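PDB 3SG0: extracellular ligand-binding receptor from Rhodopseudomonas palustris, which binds aromatic acids such as benzoylformate (phenylglyoxylate) and probably delivers them to a membrane transporter for uptake. Local coordinates for residues Y137-N142 and W312-L317; G174-L179 and T191-Y196. One frame throughout, in Å; residues are numbered along the deposited sequence.

Contact 1 (Y137-N142 and W312-L317); sequences YKVVPN and WDSMTL
Ser-314 OG, in the middle of helix 306-328, is held by His-310 O one turn back and by water 1, which donates to it from 2.9 Å; on the other side of the contact CG2 of Val-139 comes within 3.6 Å of this same OG. The setting is the two-lobed periplasmic binding protein fold, where the chain leaves edge strand 136-138 of the six-stranded sheet and crosses toward the other lobe. Water 1 ties the two segments together: it also accepts from Val-139 N at 3.0 Å, so the backbone amide of Val-139 reaches the helix through a single solvent molecule.

Val-139 does the direct packing. CG1 lies anti to its own carbonyl carbon (chi1 -63°), which turns it toward the helix, and it runs alongside Leu-317 in the opposite sense to meet CD1 at 3.6 Å. The valine crosses Asp-313 at a slant, with CG1 4.0 Å from the aspartate CB. The carboxylate itself is engaged away from the valine, OD1 by Asn-353 and OD2 by Asn-354, and Leu-352 packs on both Val-139 and Asp-313.

The next residue, Val-140, touches the bound benzoylformate. The ammonium group of buried Lys-138 bonds Ala-121 O as well as two acceptors nearby in sequence. Its NZ sits 38° out of the carbonyl plane of Val-140 O at 2.8 Å, but lies in the carbonyl plane of Asn-142 OD1, on a lone pair, also at 2.8 Å.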
loop_
_atom_site.group_PDB
_atom_site.type_symbol
_atom_site.label_atom_id
_atom_site.label_comp_id
_atom_site.label_asym_id
_atom_site.label_seq_id
_atom_site.Cartn_x
_atom_site.Cartn_y
_atom_site.Cartn_z
ATOM N N TYR A 137 7.304 10.304 1.957
ATOM C CA TYR A 137 7.307 9.240 2.963
ATOM C C TYR A 137 6.281 8.195 2.572
ATOM O O TYR A 137 5.358 8.480 1.798
ATOM C CB TYR A 137 7.034 9.811 4.358
ATOM C CG TYR A 137 8.148 10.712 4.797
ATOM C CD1 TYR A 137 9.311 10.184 5.339
ATOM C CD2 TYR A 137 8.077 12.086 4.612
ATOM C CE1 TYR A 137 10.352 11.001 5.720
ATOM C CE2 TYR A 137 9.126 12.911 4.976
ATOM C CZ TYR A 137 10.262 12.356 5.526
ATOM O OH TYR A 137 11.334 13.142 5.897
ATOM N N LYS A 138 6.417 6.994 3.119
ATOM C CA LYS A 138 5.668 5.862 2.594
ATOM C C LYS A 138 5.422 4.811 3.663
ATOM O O LYS A 138 6.332 4.063 4.024
ATOM C CB LYS A 138 6.471 5.264 1.436
ATOM C CG LYS A 138 5.861 4.056 0.767
ATOM C CD LYS A 138 6.690 3.654 -0.449
ATOM C CE LYS A 138 6.145 2.436 -1.149
ATOM N NZ LYS A 138 6.326 1.215 -0.322
ATOM N N VAL A 139 4.190 4.731 4.153
ATOM C CA VAL A 139 3.883 3.777 5.217
ATOM C C VAL A 139 3.690 2.333 4.768
ATOM O O VAL A 139 3.859 1.429 5.590
ATOM C CB VAL A 139 2.673 4.207 6.073
ATOM C CG1 VAL A 139 2.972 5.512 6.794
ATOM C CG2 VAL A 139 1.384 4.265 5.253
ATOM N N VAL A 140 3.329 2.073 3.513
ATOM C CA VAL A 140 3.182 0.681 3.079
ATOM C C VAL A 140 4.583 0.121 2.880
ATOM O O VAL A 140 5.405 0.768 2.248
ATOM C CB VAL A 140 2.390 0.584 1.764
ATOM C CG1 VAL A 140 2.369 -0.854 1.263
ATOM C CG2 VAL A 140 0.973 1.099 1.961
ATOM N N PRO A 141 4.885 -1.074 3.421
ATOM C CA PRO A 141 6.242 -1.593 3.195
ATOM C C PRO A 141 6.583 -1.749 1.718
ATOM O O PRO A 141 5.758 -2.177 0.913
ATOM C CB PRO A 141 6.209 -2.953 3.899
ATOM C CG PRO A 141 5.191 -2.762 4.993
ATOM C CD PRO A 141 4.114 -1.950 4.323
ATOM N N ASN A 142 7.817 -1.393 1.375
ATOM C CA ASN A 142 8.290 -1.538 0.008
ATOM C C ASN A 142 8.083 -2.958 -0.510
ATOM O O ASN A 142 8.391 -3.945 0.173
ATOM C CB ASN A 142 9.772 -1.184 -0.079
ATOM C CG ASN A 142 10.038 0.308 0.026
ATOM O OD1 ASN A 142 9.134 1.137 -0.067
ATOM N ND2 ASN A 142 11.307 0.651 0.209
ATOM N N TRP A 312 -4.570 6.242 7.642
ATOM C CA TRP A 312 -4.452 6.377 9.089
ATOM C C TRP A 312 -2.987 6.435 9.549
ATOM O O TRP A 312 -2.595 7.347 10.287
ATOM C CB TRP A 312 -5.177 5.220 9.773
ATOM C CG TRP A 312 -5.179 5.298 11.265
ATOM C CD1 TRP A 312 -4.300 4.703 12.111
ATOM C CD2 TRP A 312 -6.105 6.017 12.086
ATOM N NE1 TRP A 312 -4.618 5.002 13.414
ATOM C CE2 TRP A 312 -5.728 5.804 13.426
ATOM C CE3 TRP A 312 -7.227 6.808 11.818
ATOM C CZ2 TRP A 312 -6.423 6.364 14.498
ATOM C CZ3 TRP A 312 -7.917 7.360 12.887
ATOM C CH2 TRP A 312 -7.511 7.135 14.207
ATOM N N ASP A 313 -2.187 5.455 9.133
ATOM C CA ASP A 313 -0.787 5.390 9.547
ATOM C C ASP A 313 -0.011 6.608 9.020
ATOM O O ASP A 313 0.896 7.104 9.687
ATOM C CB ASP A 313 -0.104 4.117 9.025
ATOM C CG ASP A 313 -0.405 2.854 9.840
ATOM O OD1 ASP A 313 -1.007 2.919 10.946
ATOM O OD2 ASP A 313 0.013 1.774 9.339
ATOM N N SER A 314 -0.329 7.068 7.810
ATOM C CA SER A 314 0.317 8.280 7.303
ATOM C C SER A 314 0.054 9.445 8.248
ATOM O O SER A 314 0.953 10.236 8.551
ATOM C CB SER A 314 -0.188 8.636 5.903
ATOM O OG SER A 314 0.192 7.668 4.940
HETATM N N MSE A 315 -1.196 9.569 8.690
HETATM C CA MSE A 315 -1.544 10.627 9.631
HETATM C C MSE A 315 -0.936 10.426 11.008
HETATM O O MSE A 315 -0.711 11.405 11.713
HETATM C CB MSE A 315 -3.058 10.826 9.707
HETATM C CG MSE A 315 -3.578 11.671 8.552
HETATM SE SE MSE A 315 -2.742 13.463 8.386
HETATM C CE MSE A 315 -3.055 14.153 10.168
ATOM N N THR A 316 -0.649 9.190 11.407
ATOM C CA THR A 316 0.076 8.986 12.663
ATOM C C THR A 316 1.434 9.679 12.588
ATOM O O THR A 316 1.835 10.404 13.506
ATOM C CB THR A 316 0.254 7.497 12.972
ATOM O OG1 THR A 316 -1.041 6.908 13.147
ATOM C CG2 THR A 316 1.094 7.296 14.232
ATOM N N LEU A 317 2.143 9.475 11.483
ATOM C CA LEU A 317 3.435 10.126 11.309
ATOM C C LEU A 317 3.306 11.644 11.284
ATOM O O LEU A 317 4.101 12.355 11.904
ATOM C CB LEU A 317 4.115 9.653 10.025
ATOM C CG LEU A 317 4.618 8.212 10.034
ATOM C CD1 LEU A 317 5.061 7.805 8.645
ATOM C CD2 LEU A 317 5.761 8.040 11.017
HETATM O O HOH W 1 2.745 7.294 3.723
#

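Contact 2 (G174-L179 and T191-Y196); sequences GYYKVL and TTHEVY
A beta-alpha-beta unit made of strand 161-167, helix 170-186 and strand 189-196 carries this contact, in which the helix lays one tyrosine flat on a histidine from the irregular part of the last strand. The rings of Tyr-176 and His-193 stack face to face, their centroids 3.5 Å apart and their planes only 6° from parallel. Overlap is extensive: imidazole ND1 lies 3.4 Å from Tyr-176 CE2, while NE2 sits 3.6 Å from Tyr-176 CG, so the imidazole spans the phenol ring from its root toward its hydroxyl end. Both side chains start with CG anti to the backbone N (chi1 -179° for Tyr-176, -177° for His-193), which extends each ring toward the other across the gap between helix and strand.

Beyond the stack, Tyr-176 OH takes part in two water bridges. Water 3 lies 2.9 Å from this OH and equally 2.9 Å from His-193 ND1, linking the polar ends of the stacked pair; water 2, in the plane of the phenol ring, runs from OH to the carbonyl O of Thr-192, its bond there being weak. The other imidazole nitrogen, NE2, bonds Glu-173 OE2, a carboxylate that would be expected to favour a protonated imidazole. With an alanine here in place of Tyr-176, the imidazole would probably lose the ring over its face, leaving mainly the Glu-173 bond to fix its rotation, and both waters would lose their phenol partner.

Tyr-164, on the adjoining strand 161-167, meets the Tyr-176 ring edge to face; the stacked pair joins helix 170-186 to the outermost strand, 189-196, of the four-stranded parallel sheet, while Thr-192 packs on helix 204-212.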
loop_
_atom_site.group_PDB
_atom_site.type_symbol
_atom_site.label_atom_id
_atom_site.label_comp_id
_atom_site.label_asym_id
_atom_site.label_seq_id
_atom_site.Cartn_x
_atom_site.Cartn_y
_atom_site.Cartn_z
ATOM N N GLY A 174 7.622 -4.411 -10.201
ATOM C CA GLY A 174 8.450 -4.469 -9.011
ATOM C C GLY A 174 8.494 -5.866 -8.415
ATOM O O GLY A 174 9.528 -6.290 -7.888
ATOM N N TYR A 175 7.380 -6.595 -8.489
ATOM C CA TYR A 175 7.359 -7.992 -8.070
ATOM C C TYR A 175 8.135 -8.868 -9.036
ATOM O O TYR A 175 8.986 -9.663 -8.625
ATOM C CB TYR A 175 5.917 -8.510 -7.864
ATOM C CG TYR A 175 5.426 -8.104 -6.510
ATOM C CD1 TYR A 175 5.720 -8.868 -5.389
ATOM C CD2 TYR A 175 4.744 -6.911 -6.330
ATOM C CE1 TYR A 175 5.329 -8.461 -4.121
ATOM C CE2 TYR A 175 4.341 -6.502 -5.069
ATOM C CZ TYR A 175 4.639 -7.280 -3.970
ATOM O OH TYR A 175 4.279 -6.861 -2.707
ATOM N N TYR A 176 7.857 -8.730 -10.325
ATOM C CA TYR A 176 8.530 -9.576 -11.292
ATOM C C TYR A 176 10.046 -9.437 -11.198
ATOM O O TYR A 176 10.780 -10.436 -11.187
ATOM C CB TYR A 176 8.085 -9.272 -12.718
ATOM C CG TYR A 176 8.772 -10.190 -13.693
ATOM C CD1 TYR A 176 8.318 -11.485 -13.877
ATOM C CD2 TYR A 176 9.916 -9.790 -14.373
ATOM C CE1 TYR A 176 8.956 -12.351 -14.746
ATOM C CE2 TYR A 176 10.561 -10.651 -15.247
ATOM C CZ TYR A 176 10.074 -11.926 -15.421
ATOM O OH TYR A 176 10.712 -12.786 -16.290
ATOM N N LYS A 177 10.535 -8.207 -11.142
ATOM C CA LYS A 177 11.980 -8.022 -11.185
ATOM C C LYS A 177 12.679 -8.639 -9.978
ATOM O O LYS A 177 13.751 -9.244 -10.116
ATOM C CB LYS A 177 12.352 -6.551 -11.383
ATOM C CG LYS A 177 12.337 -5.680 -10.146
ATOM C CD LYS A 177 12.972 -4.331 -10.471
ATOM C CE LYS A 177 12.865 -3.349 -9.318
ATOM N NZ LYS A 177 13.285 -1.973 -9.726
ATOM N N VAL A 178 12.084 -8.508 -8.798
ATOM C CA VAL A 178 12.696 -9.068 -7.597
ATOM C C VAL A 178 12.616 -10.591 -7.578
ATOM O O VAL A 178 13.601 -11.267 -7.254
ATOM C CB VAL A 178 12.091 -8.452 -6.319
ATOM C CG1 VAL A 178 12.622 -9.151 -5.073
ATOM C CG2 VAL A 178 12.404 -6.971 -6.279
ATOM N N LEU A 179 11.463 -11.137 -7.943
ATOM C CA LEU A 179 11.317 -12.587 -8.028
ATOM C C LEU A 179 12.242 -13.189 -9.081
ATOM O O LEU A 179 12.876 -14.220 -8.843
ATOM C CB LEU A 179 9.868 -12.973 -8.322
ATOM C CG LEU A 179 8.874 -12.709 -7.195
ATOM C CD1 LEU A 179 7.453 -12.875 -7.705
ATOM C CD2 LEU A 179 9.146 -13.641 -6.024
ATOM N N THR A 191 8.371 -19.396 -15.104
ATOM C CA THR A 191 8.100 -19.979 -16.418
ATOM C C THR A 191 7.502 -18.993 -17.419
ATOM O O THR A 191 7.512 -19.254 -18.628
ATOM C CB THR A 191 7.140 -21.176 -16.325
ATOM O OG1 THR A 191 5.838 -20.715 -15.945
ATOM C CG2 THR A 191 7.642 -22.190 -15.320
ATOM N N THR A 192 6.961 -17.883 -16.923
ATOM C CA THR A 192 6.359 -16.874 -17.793
ATOM C C THR A 192 6.592 -15.486 -17.241
ATOM O O THR A 192 7.002 -15.318 -16.092
ATOM C CB THR A 192 4.824 -17.036 -17.946
ATOM O OG1 THR A 192 4.181 -16.854 -16.676
ATOM C CG2 THR A 192 4.451 -18.385 -18.530
ATOM N N HIS A 193 6.300 -14.495 -18.075
ATOM C CA HIS A 193 6.216 -13.108 -17.654
ATOM C C HIS A 193 4.988 -12.505 -18.332
ATOM O O HIS A 193 5.105 -11.670 -19.230
ATOM C CB HIS A 193 7.485 -12.344 -18.044
ATOM C CG HIS A 193 7.502 -10.917 -17.584
ATOM N ND1 HIS A 193 8.505 -10.039 -17.931
ATOM C CD2 HIS A 193 6.649 -10.218 -16.796
ATOM C CE1 HIS A 193 8.267 -8.859 -17.386
ATOM N NE2 HIS A 193 7.142 -8.940 -16.698
ATOM N N GLU A 194 3.806 -12.953 -17.916
ATOM C CA GLU A 194 2.564 -12.451 -18.495
ATOM C C GLU A 194 2.131 -11.208 -17.748
ATOM O O GLU A 194 2.371 -11.078 -16.537
ATOM C CB GLU A 194 1.466 -13.511 -18.438
ATOM C CG GLU A 194 1.747 -14.729 -19.307
ATOM C CD GLU A 194 1.908 -14.376 -20.771
ATOM O OE1 GLU A 194 1.018 -13.713 -21.333
ATOM O OE2 GLU A 194 2.936 -14.761 -21.368
ATOM N N VAL A 195 1.477 -10.301 -18.464
ATOM C CA VAL A 195 0.991 -9.073 -17.861
ATOM C C VAL A 195 -0.434 -8.763 -18.316
ATOM O O VAL A 195 -0.902 -9.276 -19.336
ATOM C CB VAL A 195 1.920 -7.868 -18.173
ATOM C CG1 VAL A 195 3.320 -8.099 -17.603
ATOM C CG2 VAL A 195 1.970 -7.578 -19.665
ATOM N N TYR A 196 -1.115 -7.923 -17.546
ATOM C CA TYR A 196 -2.420 -7.416 -17.925
ATOM C C TYR A 196 -2.609 -6.032 -17.353
ATOM O O TYR A 196 -1.919 -5.643 -16.404
ATOM C CB TYR A 196 -3.553 -8.356 -17.508
ATOM C CG TYR A 196 -3.937 -8.432 -16.040
ATOM C CD1 TYR A 196 -5.215 -8.058 -15.623
ATOM C CD2 TYR A 196 -3.071 -8.968 -15.093
ATOM C CE1 TYR A 196 -5.609 -8.175 -14.299
ATOM C CE2 TYR A 196 -3.455 -9.088 -13.764
ATOM C CZ TYR A 196 -4.726 -8.697 -13.376
ATOM O OH TYR A 196 -5.103 -8.839 -12.052
HETATM O O HOH W 2 9.997 -15.470 -16.937
HETATM O O HOH W 3 11.057 -11.247 -18.764
#

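In the fold
The two contacts belong to different lobes and have their centres 26 Å apart, though their nearest atoms come within about 6 Å without touching. Along the chain the order is 137-142, then 174-179 and 191-196, and finally 312-317, so both halves of contact 2 fall between those of contact 1. Contact 1 lies deep inside, where Val-139, in the chain running on from strand 136-138, packs against helix 306-328; contact 2 is at the surface, beside the edge strand of the four-stranded parallel sheet. Residues 139-142 lead into helix 143-156, on which Tyr-175 and Val-178 pack. Benzoylformate is bound beside residues 137-142, touching Val-140, consistent with a cleft between the lobes that closes around its ligand.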